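Local coordinates for protein extracellular endo-alpha-(1->5)-L-arabinanase 1 (Bacillus subtilis, PDB 1UV4) that cleaves internal alpha-1,5-L-arabinofuranosyl linkages of linear and branched arabinan, as a secreted family 43 glycoside hydrolase that helps degrade the plant cell wall, at residues L59-W62 and S63-P67; A175-P178 and N179-G182; A268-A271 and N272-G275. All coordinates share one frame; numbering follows the deposited sequence.

In the fold
All three interactions are local contacts at turns between strands of one five-bladed beta-propeller, the family 43 fold. They come in series along the chain. Interaction 1 (59-67) lies in the connection from strand 49-54 to strand 74-81, which passes from one four-stranded sheet to the next. Interaction 2 (175-182) links strand 170-175 to strand 184-192, again between sheets. Interaction 3 (268-275) joins strands 263-270 and 276-283 within a single sheet. Their centres lie 27 to 34 Å apart and none touches another. The last two come nearest, with about 14 Å between nearest atoms. The turns thus serve separate blades around the propeller.

Interaction 1: L59-W62 and S63-P67; sequences LSWW and SNYVP
The indole of Trp61 and the phenol ring of Tyr65 meet at their edges. Trp61 CE3 lies 3.7 Å from Tyr65 CD2, and the two side chains cross at about a right angle. Each ring offers the other its rim, so this is an edge contact and not a face-to-face stack. Trp61 CG sits between its own backbone N and carbonyl carbon (chi1 64°), which brings the indole over Trp62. Trp62 CD1 then lies 3.3 Å above the plane of the Trp61 ring, over its centre. Leu59 CB lies over one face of the Trp62 ring, offset toward its rim.

Residues 60-62 have helical backbone angles without the regular bonds. Asn64 N donates to Trp61 O at 3.0 Å, from above the carbonyl plane. Trp62 O takes two bonds. Val66 N reaches Trp62 O at 2.9 Å, nearly in line with the carbonyl bond. Tyr65 N bonds to Trp62 O at 3.1 Å from above the carbonyl plane. A water joins Ser63 OG, at 2.9 Å, weakly to Ser60 O.

The indole nitrogens bond to residues outside the turn, Trp61 NE1 to Asp116 OD1 and Trp62 NE1 to Tyr89 OH. Tyr65 and Trp61 both touch Leu119 of strand 115-123. The chemistry is therefore mixed: apolar ring contacts pack the turn against the next blade, while the two N-H bonds probably help fix how each indole is rotated.

Interaction 2: A175-P178 and N179-G182; sequences AARP and NNGG
The guanidinium of Arg177 and the side-chain amide of Asn180 lie stacked, their planes 15° apart. Asn180 CB sits 3.6 Å above one face of the Arg177 guanidinium, offset toward its rim. Arg177 NH2 is the arm nearest the amide, 3.6 Å from Asn180 CG. The Arg177 chain is bent at chi3 (77°), which brings the guanidinium face against Asn180. The guanidinium also makes a cation-pi contact with Phe202. Its NH1 donates to Ala183 O, just past the loop, and this bond helps hold the group in place.

A type I beta turn runs from Arg177 to Asn180. Arg177 O accepts two backbone bonds from opposite faces of its carbonyl plane. Asn180 N closes the turn on Arg177 O at 3.1 Å, and Gly182 N bonds to Arg177 O at 2.9 Å. Gly181 and Gly182 both have positive phi, a conformation that suits glycine. A water bridges Pro178 O and Gly181 N, at 2.9 Å from each. It donates to the carbonyl and accepts from the N-H.

The loop leaves strand 170-175 and leads into strand 184-192, which holds the proposed proton donor Glu185. Gly182 lies close to Phe151, which probably binds substrate. Arg177 packs on Leu184 of strand 184-192, and Pro178 rests on Glu237 in another loop.

Interaction 3: A268-A271 and N272-G275; sequences AYDA and NDNG
Asp270 bonds to Asn272, Asp273 and Gly275 in the connection of a beta hairpin. The hairpin joins antiparallel strands 263-270 and 276-283 of one propeller blade, and a type I beta turn runs from Asp270 to Asp273.

Asp270 O is gripped by two backbone donors, which come from opposite faces of its carbonyl plane. Asp273 N closes the turn on Asp270 O at 3.0 Å. Gly275 N reaches Asp270 O at 2.8 Å, tilted from the plane, and its bond is more bent (134° at the hydrogen).

The carboxylate of the same residue adds a side-chain bond to the turn. Asp270 CG stands anti to the backbone N (chi1 -164°), which brings Asp270 OD1 to 2.9 Å from Asn272 N. That N-H meets OD1 from above the carboxylate plane, giving an Asx turn. Asp270 OD1 also accepts from Gln249 NE2. Asp270 OD2 accepts a hydrogen bond from a water at 2.6 Å, and the same water accepts a weak one from Asn272 ND2.

The carboxylates of Asp270 and Asp273 are nearly perpendicular, with their OD2 atoms 4.5 Å apart. Asp273 OD2 forms a salt bridge with Lys278 NZ, while Asp270 OD2 has a long, weak ion pair with the same nitrogen. The shared lysine probably offsets the repulsion between the two acids.

Tyr269 is near the proposed active site, with its side chain about 6 Å from that of Asp14. Gly275 O lies in the plane of the Tyr269 ring, at its edge, 3.2 Å from Tyr269 CD2.

Interaction 1: L59-W62 and S63-P67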
loop_
_atom_site.group_PDB
_atom_site.type_symbol
_atom_site.label_atom_id
_atom_site.label_comp_id
_atom_site.label_asym_id
_atom_site.label_seq_id
_atom_site.Cartn_x
_atom_site.Cartn_y
_atom_site.Cartn_z
ATOM N N LEU A 59 19.471 -0.679 -6.591
ATOM C CA LEU A 59 19.965 -2.044 -6.465
ATOM C C LEU A 59 20.184 -2.635 -7.851
ATOM O O LEU A 59 19.348 -2.426 -8.746
ATOM C CB LEU A 59 18.978 -2.885 -5.667
ATOM C CG LEU A 59 18.793 -2.404 -4.219
ATOM C CD1 LEU A 59 17.778 -3.288 -3.514
ATOM C CD2 LEU A 59 20.062 -2.275 -3.477
ATOM N N SER A 60 21.307 -3.320 -8.059
ATOM C CA SER A 60 21.691 -3.795 -9.389
ATOM C C SER A 60 20.717 -4.801 -9.988
ATOM O O SER A 60 20.531 -4.831 -11.212
ATOM C CB SER A 60 23.098 -4.374 -9.399
ATOM O OG SER A 60 23.177 -5.531 -8.608
ATOM N N TRP A 61 20.038 -5.600 -9.168
ATOM C CA TRP A 61 19.194 -6.670 -9.732
ATOM C C TRP A 61 17.915 -6.165 -10.366
ATOM O O TRP A 61 17.286 -6.848 -11.177
ATOM C CB TRP A 61 18.856 -7.739 -8.664
ATOM C CG TRP A 61 18.043 -7.305 -7.480
ATOM C CD1 TRP A 61 18.549 -7.032 -6.211
ATOM C CD2 TRP A 61 16.632 -7.263 -7.364
ATOM N NE1 TRP A 61 17.512 -6.753 -5.362
ATOM C CE2 TRP A 61 16.328 -6.883 -6.028
ATOM C CE3 TRP A 61 15.578 -7.446 -8.257
ATOM C CZ2 TRP A 61 15.035 -6.667 -5.597
ATOM C CZ3 TRP A 61 14.271 -7.257 -7.803
ATOM C CH2 TRP A 61 14.023 -6.869 -6.498
ATOM N N TRP A 62 17.519 -4.945 -10.023
ATOM C CA TRP A 62 16.233 -4.396 -10.518
ATOM C C TRP A 62 16.175 -4.389 -12.033
ATOM O O TRP A 62 15.145 -4.717 -12.593
ATOM C CB TRP A 62 16.040 -2.980 -10.008
ATOM C CG TRP A 62 15.815 -2.838 -8.553
ATOM C CD1 TRP A 62 15.480 -3.803 -7.638
ATOM C CD2 TRP A 62 15.913 -1.624 -7.827
ATOM N NE1 TRP A 62 15.333 -3.238 -6.388
ATOM C CE2 TRP A 62 15.578 -1.897 -6.478
ATOM C CE3 TRP A 62 16.189 -0.305 -8.185
ATOM C CZ2 TRP A 62 15.562 -0.912 -5.495
ATOM C CZ3 TRP A 62 16.166 0.669 -7.208
ATOM C CH2 TRP A 62 15.893 0.349 -5.871
ATOM N N SER A 63 17.296 -4.102 -12.700
ATOM C CA SER A 63 17.266 -4.006 -14.167
ATOM C C SER A 63 17.077 -5.362 -14.872
ATOM O O SER A 63 16.736 -5.417 -16.058
ATOM C CB SER A 63 18.516 -3.265 -14.694
ATOM O OG SER A 63 19.657 -4.027 -14.508
ATOM N N ASN A 64 17.293 -6.455 -14.146
ATOM C CA ASN A 64 17.084 -7.793 -14.683
ATOM C C ASN A 64 15.616 -8.121 -14.864
ATOM O O ASN A 64 15.284 -9.046 -15.609
ATOM C CB ASN A 64 17.677 -8.876 -13.774
ATOM C CG ASN A 64 19.179 -8.714 -13.576
ATOM O OD1 ASN A 64 19.867 -8.116 -14.418
ATOM N ND2 ASN A 64 19.695 -9.274 -12.488
ATOM N N TYR A 65 14.760 -7.432 -14.123
ATOM C CA TYR A 65 13.306 -7.678 -14.145
ATOM C C TYR A 65 12.513 -6.511 -14.710
ATOM O O TYR A 65 11.459 -6.699 -15.345
ATOM C CB TYR A 65 12.792 -8.068 -12.748
ATOM C CG TYR A 65 13.417 -9.321 -12.249
ATOM C CD1 TYR A 65 13.172 -10.530 -12.855
ATOM C CD2 TYR A 65 14.348 -9.289 -11.214
ATOM C CE1 TYR A 65 13.781 -11.685 -12.426
ATOM C CE2 TYR A 65 14.950 -10.430 -10.766
ATOM C CZ TYR A 65 14.686 -11.620 -11.401
ATOM O OH TYR A 65 15.270 -12.736 -10.939
ATOM N N VAL A 66 13.005 -5.301 -14.511
ATOM C CA VAL A 66 12.364 -4.075 -14.958
ATOM C C VAL A 66 13.402 -3.211 -15.666
ATOM O O VAL A 66 13.884 -2.212 -15.116
ATOM C CB VAL A 66 11.749 -3.310 -13.762
ATOM C CG1 VAL A 66 10.894 -2.103 -14.206
ATOM C CG2 VAL A 66 10.933 -4.236 -12.869
ATOM N N PRO A 67 13.771 -3.603 -16.861
ATOM C CA PRO A 67 14.862 -2.921 -17.554
ATOM C C PRO A 67 14.812 -1.401 -17.588
ATOM O O PRO A 67 15.874 -0.789 -17.520
ATOM C CB PRO A 67 14.783 -3.480 -18.966
ATOM C CG PRO A 67 13.893 -4.657 -18.920
ATOM C CD PRO A 67 13.313 -4.797 -17.578
HETATM O O HOH W 1 19.341 -1.868 -11.444
HETATM O O HOH W 2 21.378 -2.145 -13.044
#

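Interaction 2: A175-P178 and N179-G182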
loop_
_atom_site.group_PDB
_atom_site.type_symbol
_atom_site.label_atom_id
_atom_site.label_comp_id
_atom_site.label_asym_id
_atom_site.label_seq_id
_atom_site.Cartn_x
_atom_site.Cartn_y
_atom_site.Cartn_z
ATOM N N ALA A 175 -9.620 -9.001 -5.359
ATOM C CA ALA A 175 -10.463 -7.870 -5.764
ATOM C C ALA A 175 -10.180 -7.517 -7.192
ATOM O O ALA A 175 -9.055 -7.631 -7.651
ATOM C CB ALA A 175 -10.296 -6.604 -4.853
ATOM N N ALA A 176 -11.237 -7.143 -7.908
ATOM C CA ALA A 176 -11.113 -6.773 -9.331
ATOM C C ALA A 176 -12.215 -5.780 -9.683
ATOM O O ALA A 176 -13.252 -5.715 -9.031
ATOM C CB ALA A 176 -11.249 -8.033 -10.175
ATOM N N ARG A 177 -12.029 -5.032 -10.775
ATOM C CA ARG A 177 -13.084 -4.205 -11.333
ATOM C C ARG A 177 -13.222 -4.493 -12.822
ATOM O O ARG A 177 -12.873 -3.672 -13.651
ATOM C CB ARG A 177 -12.854 -2.728 -11.109
ATOM C CG ARG A 177 -12.752 -2.332 -9.629
ATOM C CD ARG A 177 -12.611 -0.854 -9.482
ATOM N NE ARG A 177 -13.854 -0.145 -9.657
ATOM C CZ ARG A 177 -13.946 1.153 -9.886
ATOM N NH1 ARG A 177 -12.847 1.894 -10.021
ATOM N NH2 ARG A 177 -15.140 1.718 -10.005
ATOM N N PRO A 178 -13.784 -5.662 -13.138
ATOM C CA PRO A 178 -13.832 -6.150 -14.536
ATOM C C PRO A 178 -14.584 -5.223 -15.471
ATOM O O PRO A 178 -14.242 -5.211 -16.683
ATOM C CB PRO A 178 -14.533 -7.504 -14.407
ATOM C CG PRO A 178 -15.189 -7.495 -13.074
ATOM C CD PRO A 178 -14.390 -6.629 -12.205
ATOM N N ASN A 179 -15.558 -4.465 -14.948
ATOM C CA ASN A 179 -16.370 -3.570 -15.778
ATOM C C ASN A 179 -16.029 -2.092 -15.617
ATOM O O ASN A 179 -16.669 -1.228 -16.223
ATOM C CB ASN A 179 -17.871 -3.881 -15.580
ATOM C CG ASN A 179 -18.241 -5.252 -16.144
ATOM O OD1 ASN A 179 -18.656 -6.137 -15.412
ATOM N ND2 ASN A 179 -18.076 -5.433 -17.465
ATOM N N ASN A 180 -14.955 -1.789 -14.892
ATOM C CA ASN A 180 -14.481 -0.408 -14.768
ATOM C C ASN A 180 -12.971 -0.352 -15.003
ATOM O O ASN A 180 -12.230 0.309 -14.276
ATOM C CB ASN A 180 -14.817 0.172 -13.374
ATOM C CG ASN A 180 -16.272 0.536 -13.192
ATOM O OD1 ASN A 180 -16.706 1.661 -13.488
ATOM N ND2 ASN A 180 -17.048 -0.415 -12.686
ATOM N N GLY A 181 -12.528 -1.099 -16.013
ATOM C CA GLY A 181 -11.179 -1.029 -16.499
ATOM C C GLY A 181 -10.104 -1.543 -15.594
ATOM O O GLY A 181 -8.914 -1.265 -15.814
ATOM N N GLY A 182 -10.481 -2.313 -14.566
ATOM C CA GLY A 182 -9.538 -2.768 -13.565
ATOM C C GLY A 182 -8.990 -1.648 -12.722
ATOM O O GLY A 182 -7.939 -1.780 -12.130
HETATM O O HOH W 3 -13.773 -2.710 -18.089
#

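Interaction 3: A268-A271 and N272-G275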
loop_
_atom_site.group_PDB
_atom_site.type_symbol
_atom_site.label_atom_id
_atom_site.label_comp_id
_atom_site.label_asym_id
_atom_site.label_seq_id
_atom_site.Cartn_x
_atom_site.Cartn_y
_atom_site.Cartn_z
ATOM N N ALA A 268 -4.227 12.360 0.129
ATOM C CA ALA A 268 -5.329 13.019 -0.580
ATOM C C ALA A 268 -4.769 14.330 -1.107
ATOM O O ALA A 268 -3.775 14.855 -0.555
ATOM C CB ALA A 268 -6.513 13.242 0.312
ATOM N N TYR A 269 -5.353 14.838 -2.183
ATOM C CA TYR A 269 -4.803 15.963 -2.926
ATOM C C TYR A 269 -5.444 17.273 -2.489
ATOM O O TYR A 269 -6.653 17.453 -2.527
ATOM C CB TYR A 269 -5.002 15.710 -4.395
ATOM C CG TYR A 269 -4.314 14.479 -4.911
ATOM C CD1 TYR A 269 -4.929 13.214 -4.842
ATOM C CD2 TYR A 269 -3.035 14.521 -5.385
ATOM C CE1 TYR A 269 -4.300 12.076 -5.339
ATOM C CE2 TYR A 269 -2.404 13.401 -5.866
ATOM C CZ TYR A 269 -3.042 12.178 -5.827
ATOM O OH TYR A 269 -2.388 11.053 -6.361
ATOM N N ASP A 270 -4.597 18.220 -2.084
ATOM C CA ASP A 270 -5.035 19.462 -1.417
ATOM C C ASP A 270 -5.494 20.547 -2.427
ATOM O O ASP A 270 -4.684 21.178 -3.121
ATOM C CB ASP A 270 -3.880 20.000 -0.569
ATOM C CG ASP A 270 -4.308 21.043 0.457
ATOM O OD1 ASP A 270 -5.411 21.549 0.394
ATOM O OD2 ASP A 270 -3.526 21.419 1.350
ATOM N N ALA A 271 -6.793 20.771 -2.495
ATOM C CA ALA A 271 -7.333 21.815 -3.358
ATOM C C ALA A 271 -6.933 23.224 -2.915
ATOM O O ALA A 271 -7.096 24.179 -3.655
ATOM C CB ALA A 271 -8.865 21.728 -3.459
ATOM N N ASN A 272 -6.440 23.349 -1.683
ATOM C CA ASN A 272 -5.901 24.613 -1.189
ATOM C C ASN A 272 -4.372 24.724 -1.255
ATOM O O ASN A 272 -3.797 25.709 -0.784
ATOM C CB ASN A 272 -6.376 24.820 0.266
ATOM C CG ASN A 272 -6.169 26.246 0.760
ATOM O OD1 ASN A 272 -6.583 27.268 0.012
ATOM N ND2 ASN A 272 -5.570 26.406 1.880
ATOM N N ASP A 273 -3.703 23.712 -1.807
ATOM C CA ASP A 273 -2.262 23.745 -1.970
ATOM C C ASP A 273 -1.799 22.971 -3.198
ATOM O O ASP A 273 -1.155 21.929 -3.123
ATOM C CB ASP A 273 -1.574 23.266 -0.703
ATOM C CG ASP A 273 -0.072 23.324 -0.798
ATOM O OD1 ASP A 273 0.470 24.154 -1.578
ATOM O OD2 ASP A 273 0.610 22.608 -0.065
ATOM N N ASN A 274 -2.195 23.522 -4.336
ATOM C CA ASN A 274 -1.706 23.133 -5.656
ATOM C C ASN A 274 -1.954 21.680 -5.990
ATOM O O ASN A 274 -1.246 21.104 -6.820
ATOM C CB ASN A 274 -0.222 23.487 -5.814
ATOM C CG ASN A 274 0.000 24.956 -6.069
ATOM O OD1 ASN A 274 -0.934 25.626 -6.653
ATOM N ND2 ASN A 274 1.118 25.495 -5.718
ATOM N N GLY A 275 -2.993 21.102 -5.400
ATOM C CA GLY A 275 -3.316 19.708 -5.644
ATOM C C GLY A 275 -2.260 18.723 -5.219
ATOM O O GLY A 275 -2.187 17.622 -5.742
HETATM O O HOH W 4 -3.850 23.645 2.715
#